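Local coordinates for protein type III effector XopAI (Xanthomonas citri, PDB 6K93) that adopts a mono-ADP-ribosyltransferase fold and probably binds arginine-containing peptides as an effector that the bacterium delivers by type III secretion, at residues K100-R105 / H195-A200; Q172-T175 / V181-D184. All coordinates share one frame; numbering follows the deposited sequence.

Contact 1 of 2, residues K100-R105 / H195-A200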
loop_
_atom_site.group_PDB
_atom_site.type_symbol
_atom_site.label_atom_id
_atom_site.label_comp_id
_atom_site.label_asym_id
_atom_site.label_seq_id
_atom_site.Cartn_x
_atom_site.Cartn_y
_atom_site.Cartn_z
ATOM N N LYS A 100 -8.517 -14.066 3.751
ATOM C CA LYS A 100 -7.638 -15.195 4.036
ATOM C C LYS A 100 -6.945 -15.675 2.768
ATOM O O LYS A 100 -5.725 -15.891 2.767
ATOM C CB LYS A 100 -8.446 -16.325 4.687
ATOM C CG LYS A 100 -7.665 -17.606 4.884
ATOM C CD LYS A 100 -8.503 -18.615 5.627
ATOM C CE LYS A 100 -7.727 -19.871 5.935
ATOM N NZ LYS A 100 -8.568 -20.848 6.686
ATOM N N GLN A 101 -7.702 -15.825 1.668
ATOM C CA GLN A 101 -7.099 -16.276 0.419
ATOM C C GLN A 101 -6.067 -15.271 -0.099
ATOM O O GLN A 101 -5.005 -15.658 -0.615
ATOM C CB GLN A 101 -8.188 -16.520 -0.619
ATOM C CG GLN A 101 -9.009 -17.783 -0.307
ATOM C CD GLN A 101 -10.222 -17.948 -1.202
ATOM O OE1 GLN A 101 -10.679 -16.994 -1.834
ATOM N NE2 GLN A 101 -10.758 -19.163 -1.250
ATOM N N LEU A 102 -6.354 -13.966 0.020
ATOM C CA LEU A 102 -5.375 -12.981 -0.429
ATOM C C LEU A 102 -4.093 -13.059 0.397
ATOM O O LEU A 102 -2.984 -13.039 -0.155
ATOM C CB LEU A 102 -5.971 -11.580 -0.380
ATOM C CG LEU A 102 -5.024 -10.484 -0.863
ATOM C CD1 LEU A 102 -4.435 -10.771 -2.236
ATOM C CD2 LEU A 102 -5.775 -9.159 -0.897
ATOM N N TRP A 103 -4.216 -13.151 1.719
ATOM C CA TRP A 103 -3.018 -13.222 2.552
ATOM C C TRP A 103 -2.197 -14.469 2.228
ATOM O O TRP A 103 -0.967 -14.406 2.169
ATOM C CB TRP A 103 -3.404 -13.186 4.035
ATOM C CG TRP A 103 -2.238 -13.331 4.963
ATOM C CD1 TRP A 103 -2.060 -14.307 5.895
ATOM C CD2 TRP A 103 -1.086 -12.486 5.027
ATOM N NE1 TRP A 103 -0.875 -14.116 6.553
ATOM C CE2 TRP A 103 -0.248 -13.011 6.035
ATOM C CE3 TRP A 103 -0.684 -11.346 4.330
ATOM C CZ2 TRP A 103 0.967 -12.432 6.367
ATOM C CZ3 TRP A 103 0.532 -10.771 4.667
ATOM C CH2 TRP A 103 1.333 -11.314 5.668
ATOM N N GLN A 104 -2.853 -15.608 1.988
ATOM C CA GLN A 104 -2.132 -16.816 1.575
ATOM C C GLN A 104 -1.388 -16.578 0.261
ATOM O O GLN A 104 -0.236 -17.003 0.099
ATOM C CB GLN A 104 -3.110 -17.992 1.446
ATOM C CG GLN A 104 -2.496 -19.381 1.227
ATOM C CD GLN A 104 -3.570 -20.476 1.149
ATOM O OE1 GLN A 104 -4.701 -20.284 1.607
ATOM N NE2 GLN A 104 -3.222 -21.613 0.564
ATOM N N ARG A 105 -2.031 -15.891 -0.680
ATOM C CA ARG A 105 -1.416 -15.620 -1.974
ATOM C C ARG A 105 -0.228 -14.676 -1.839
ATOM O O ARG A 105 0.817 -14.867 -2.479
ATOM C CB ARG A 105 -2.480 -15.027 -2.898
ATOM C CG ARG A 105 -2.000 -14.476 -4.205
ATOM C CD ARG A 105 -3.198 -13.896 -4.935
ATOM N NE ARG A 105 -2.846 -13.220 -6.182
ATOM C CZ ARG A 105 -3.681 -12.423 -6.843
ATOM N NH1 ARG A 105 -4.913 -12.228 -6.379
ATOM N NH2 ARG A 105 -3.297 -11.827 -7.959
ATOM N N HIS A 195 -13.656 -3.044 -1.309
ATOM C CA HIS A 195 -12.854 -1.960 -1.874
ATOM C C HIS A 195 -11.391 -2.075 -1.452
ATOM O O HIS A 195 -10.466 -1.917 -2.266
ATOM C CB HIS A 195 -13.406 -0.614 -1.443
ATOM C CG HIS A 195 -14.748 -0.325 -2.017
ATOM N ND1 HIS A 195 -15.869 -1.038 -1.655
ATOM C CD2 HIS A 195 -15.148 0.580 -2.943
ATOM C CE1 HIS A 195 -16.900 -0.583 -2.350
ATOM N NE2 HIS A 195 -16.492 0.407 -3.125
ATOM N N GLY A 196 -11.164 -2.317 -0.168
ATOM C CA GLY A 196 -9.808 -2.447 0.329
ATOM C C GLY A 196 -9.066 -3.608 -0.297
ATOM O O GLY A 196 -7.891 -3.493 -0.635
ATOM N N LEU A 197 -9.729 -4.755 -0.425
ATOM C CA LEU A 197 -9.061 -5.917 -1.006
ATOM C C LEU A 197 -8.692 -5.667 -2.462
ATOM O O LEU A 197 -7.617 -6.062 -2.919
ATOM C CB LEU A 197 -9.950 -7.163 -0.877
ATOM C CG LEU A 197 -10.172 -7.624 0.555
ATOM C CD1 LEU A 197 -11.266 -8.675 0.573
ATOM C CD2 LEU A 197 -8.905 -8.153 1.196
ATOM N N ALA A 198 -9.571 -4.996 -3.211
ATOM C CA ALA A 198 -9.288 -4.693 -4.606
ATOM C C ALA A 198 -8.119 -3.718 -4.727
ATOM O O ALA A 198 -7.232 -3.908 -5.555
ATOM C CB ALA A 198 -10.547 -4.119 -5.272
ATOM N N PHE A 199 -8.102 -2.666 -3.907
ATOM C CA PHE A 199 -6.964 -1.759 -3.858
ATOM C C PHE A 199 -5.679 -2.532 -3.550
ATOM O O PHE A 199 -4.628 -2.325 -4.174
ATOM C CB PHE A 199 -7.176 -0.711 -2.742
ATOM C CG PHE A 199 -7.761 0.605 -3.183
ATOM C CD1 PHE A 199 -9.093 0.699 -3.592
ATOM C CD2 PHE A 199 -7.015 1.755 -3.132
ATOM C CE1 PHE A 199 -9.646 1.928 -3.977
ATOM C CE2 PHE A 199 -7.550 2.983 -3.516
ATOM C CZ PHE A 199 -8.857 3.072 -3.928
ATOM N N ALA A 200 -5.735 -3.409 -2.541
ATOM C CA ALA A 200 -4.532 -4.090 -2.067
ATOM C C ALA A 200 -3.866 -4.881 -3.180
ATOM O O ALA A 200 -2.633 -4.872 -3.305
ATOM C CB ALA A 200 -4.890 -4.995 -0.886
#
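L102 and L197 have the nearest CA atoms of the two segments, L102 CA and L197 CA lying 8.0 Å apart. Both segments are helical throughout and form part of longer helices, 95-109 and 194-209. The separation widens to 9.1 Å between L102 CA and A200 CA, one turn further along the second helix. No hydrogen bond crosses the interface. Within each segment the backbone bonds along its own helix, as from A200 N to G196 O, and the contact is purely apolar.

L102 supplies one half of it. It sets out toward the partner helix, and its CG lies anti to the backbone N (chi1 -179°); with CD1 turned off at chi2, CD2 continues the extended chain and becomes the leading methyl. This methyl meets L197 CD2 at 3.9 Å, and the two leucine side chains run past one another in opposite directions. The same L102 CD2 faces A200 CB at 4.3 Å, so one methyl lies against two residues a helical turn apart.

This pairing lies in the helical part of the mono-ADP-ribosyltransferase fold, where helix 95-109 packs on one side of helix 194-209. A different side of the latter helix meets helix 117-128, through A198 on A126 and the edge-to-face rings of F199 and F123.

L197 starts out along the flank of its helix. Its CG is anti to the carbonyl carbon (chi1 -66°), and CD2 is the branch that bends across to L102. L197 also touches L95 and Q98, so helix 95-109 meets it at more than L102, while R105 ties helix 95-109 to E119 by a salt bridge.

Contact 2 of 2, residues Q172-T175 / V181-D184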
loop_
_atom_site.group_PDB
_atom_site.type_symbol
_atom_site.label_atom_id
_atom_site.label_comp_id
_atom_site.label_asym_id
_atom_site.label_seq_id
_atom_site.Cartn_x
_atom_site.Cartn_y
_atom_site.Cartn_z
ATOM N N GLN A 172 -0.347 5.839 -7.111
ATOM C CA GLN A 172 -0.796 7.214 -6.956
ATOM C C GLN A 172 -1.966 7.297 -5.983
ATOM O O GLN A 172 -1.997 8.170 -5.108
ATOM C CB GLN A 172 -1.164 7.829 -8.310
ATOM C CG GLN A 172 -1.557 9.303 -8.173
ATOM C CD GLN A 172 -1.865 9.965 -9.499
ATOM O OE1 GLN A 172 -1.451 9.503 -10.548
ATOM N NE2 GLN A 172 -2.589 11.078 -9.441
ATOM N N ALA A 173 -2.927 6.373 -6.097
ATOM C CA ALA A 173 -4.087 6.390 -5.209
ATOM C C ALA A 173 -3.672 6.189 -3.760
ATOM O O ALA A 173 -4.275 6.767 -2.847
ATOM C CB ALA A 173 -5.090 5.303 -5.629
ATOM N N TRP A 174 -2.647 5.360 -3.531
ATOM C CA TRP A 174 -2.143 5.164 -2.184
ATOM C C TRP A 174 -1.734 6.491 -1.553
ATOM O O TRP A 174 -1.901 6.688 -0.348
ATOM C CB TRP A 174 -0.969 4.190 -2.195
ATOM C CG TRP A 174 -0.213 4.249 -0.918
ATOM C CD1 TRP A 174 0.930 4.995 -0.677
ATOM C CD2 TRP A 174 -0.566 3.670 0.332
ATOM N NE1 TRP A 174 1.312 4.866 0.628
ATOM C CE2 TRP A 174 0.405 4.062 1.268
ATOM C CE3 TRP A 174 -1.601 2.840 0.744
ATOM C CZ2 TRP A 174 0.368 3.649 2.575
ATOM C CZ3 TRP A 174 -1.635 2.425 2.048
ATOM C CH2 TRP A 174 -0.661 2.811 2.957
ATOM N N THR A 175 -1.188 7.412 -2.338
ATOM C CA THR A 175 -0.720 8.677 -1.798
ATOM C C THR A 175 -1.826 9.719 -1.646
ATOM O O THR A 175 -1.541 10.864 -1.278
ATOM C CB THR A 175 0.417 9.249 -2.657
ATOM O OG1 THR A 175 -0.043 9.686 -3.946
ATOM C CG2 THR A 175 1.520 8.205 -2.845
ATOM N N VAL A 181 -8.574 3.040 3.229
ATOM C CA VAL A 181 -9.363 1.853 2.942
ATOM C C VAL A 181 -8.496 0.615 2.842
ATOM O O VAL A 181 -9.003 -0.506 2.956
ATOM C CB VAL A 181 -10.193 2.028 1.651
ATOM C CG1 VAL A 181 -9.392 1.823 0.399
ATOM C CG2 VAL A 181 -11.429 1.076 1.677
ATOM N N VAL A 182 -7.192 0.771 2.634
ATOM C CA VAL A 182 -6.360 -0.371 2.278
ATOM C C VAL A 182 -5.193 -0.619 3.222
ATOM O O VAL A 182 -4.694 -1.747 3.287
ATOM C CB VAL A 182 -5.853 -0.210 0.822
ATOM C CG1 VAL A 182 -4.941 1.023 0.679
ATOM C CG2 VAL A 182 -5.158 -1.454 0.319
ATOM N N GLN A 183 -4.718 0.417 3.935
ATOM C CA GLN A 183 -3.480 0.253 4.689
ATOM C C GLN A 183 -3.521 -0.991 5.568
ATOM O O GLN A 183 -2.535 -1.740 5.645
ATOM C CB GLN A 183 -3.178 1.471 5.546
ATOM C CG GLN A 183 -1.932 1.299 6.437
ATOM C CD GLN A 183 -1.289 2.610 6.847
ATOM O OE1 GLN A 183 -1.948 3.552 7.271
ATOM N NE2 GLN A 183 0.038 2.661 6.733
ATOM N N ASP A 184 -4.640 -1.224 6.251
ATOM C CA ASP A 184 -4.740 -2.277 7.258
ATOM C C ASP A 184 -5.618 -3.448 6.827
ATOM O O ASP A 184 -5.931 -4.301 7.671
ATOM C CB ASP A 184 -5.320 -1.737 8.571
ATOM C CG ASP A 184 -4.340 -0.895 9.388
ATOM O OD1 ASP A 184 -3.206 -0.745 8.971
ATOM O OD2 ASP A 184 -4.733 -0.400 10.460
#
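The indole of W174 presents the edge of its six-membered ring to V182 and Q183, across a backbone separation of 8.3 Å between W174 CA and V182 CA. The tight part is at V182, where CG1 lies in the ring plane, 3.8 Å from W174 CE3 and equally near CZ3. W174 CG stands anti to the backbone N (chi1 165°), which carries the far edge of the indole across to the loop. Further round the rim, Q183 lays its aliphatic chain beside the corner atom, with Q183 CB 3.9 Å from W174 CH2. The amide plane is turned 84° from the ring, and Q183 NE2 comes to 3.8 Å from W174 CH2 without bonding to it; that nitrogen instead donates to F246 O.

The packing slackens beyond this corner. Q183 is partly exposed, as is D184, which leans on R245 through a long, weak ion pair. On the buried helical side, Q172 O accepts from both T175 N and T175 OG1 at the end of the helix, the hydroxyl at 2.7 Å from Q172 O and 16° out of the carbonyl plane.

At the end of helix 165-174, W174 packs on strand 285-288, touching L287 and bonding through NE1 to E285, while V182 seats the following loop on helix 194-209 beside F199 and I203.

Both segments of contact 2 fall between the two segments of contact 1 in the sequence: along the chain come 100-105, 172-175, 181-184 and finally 195-200. Their centres lie about 13 Å apart, and helix 194-209 joins them. V182 of contact 2 turns its CG2 methyl onto that helix, 3.5 Å from A200 N and 3.7 Å from F199 CB. A200 is shared, its CB meeting both L102 of contact 1 and V182 of contact 2. Helix 194-209 is approached from different sides by helix 95-109 and by the loop after helix 165-174. Through W174, the packing continues to strand 285-288, linking the helical part of the ADP-ribosyltransferase fold to its three-stranded antiparallel sheet.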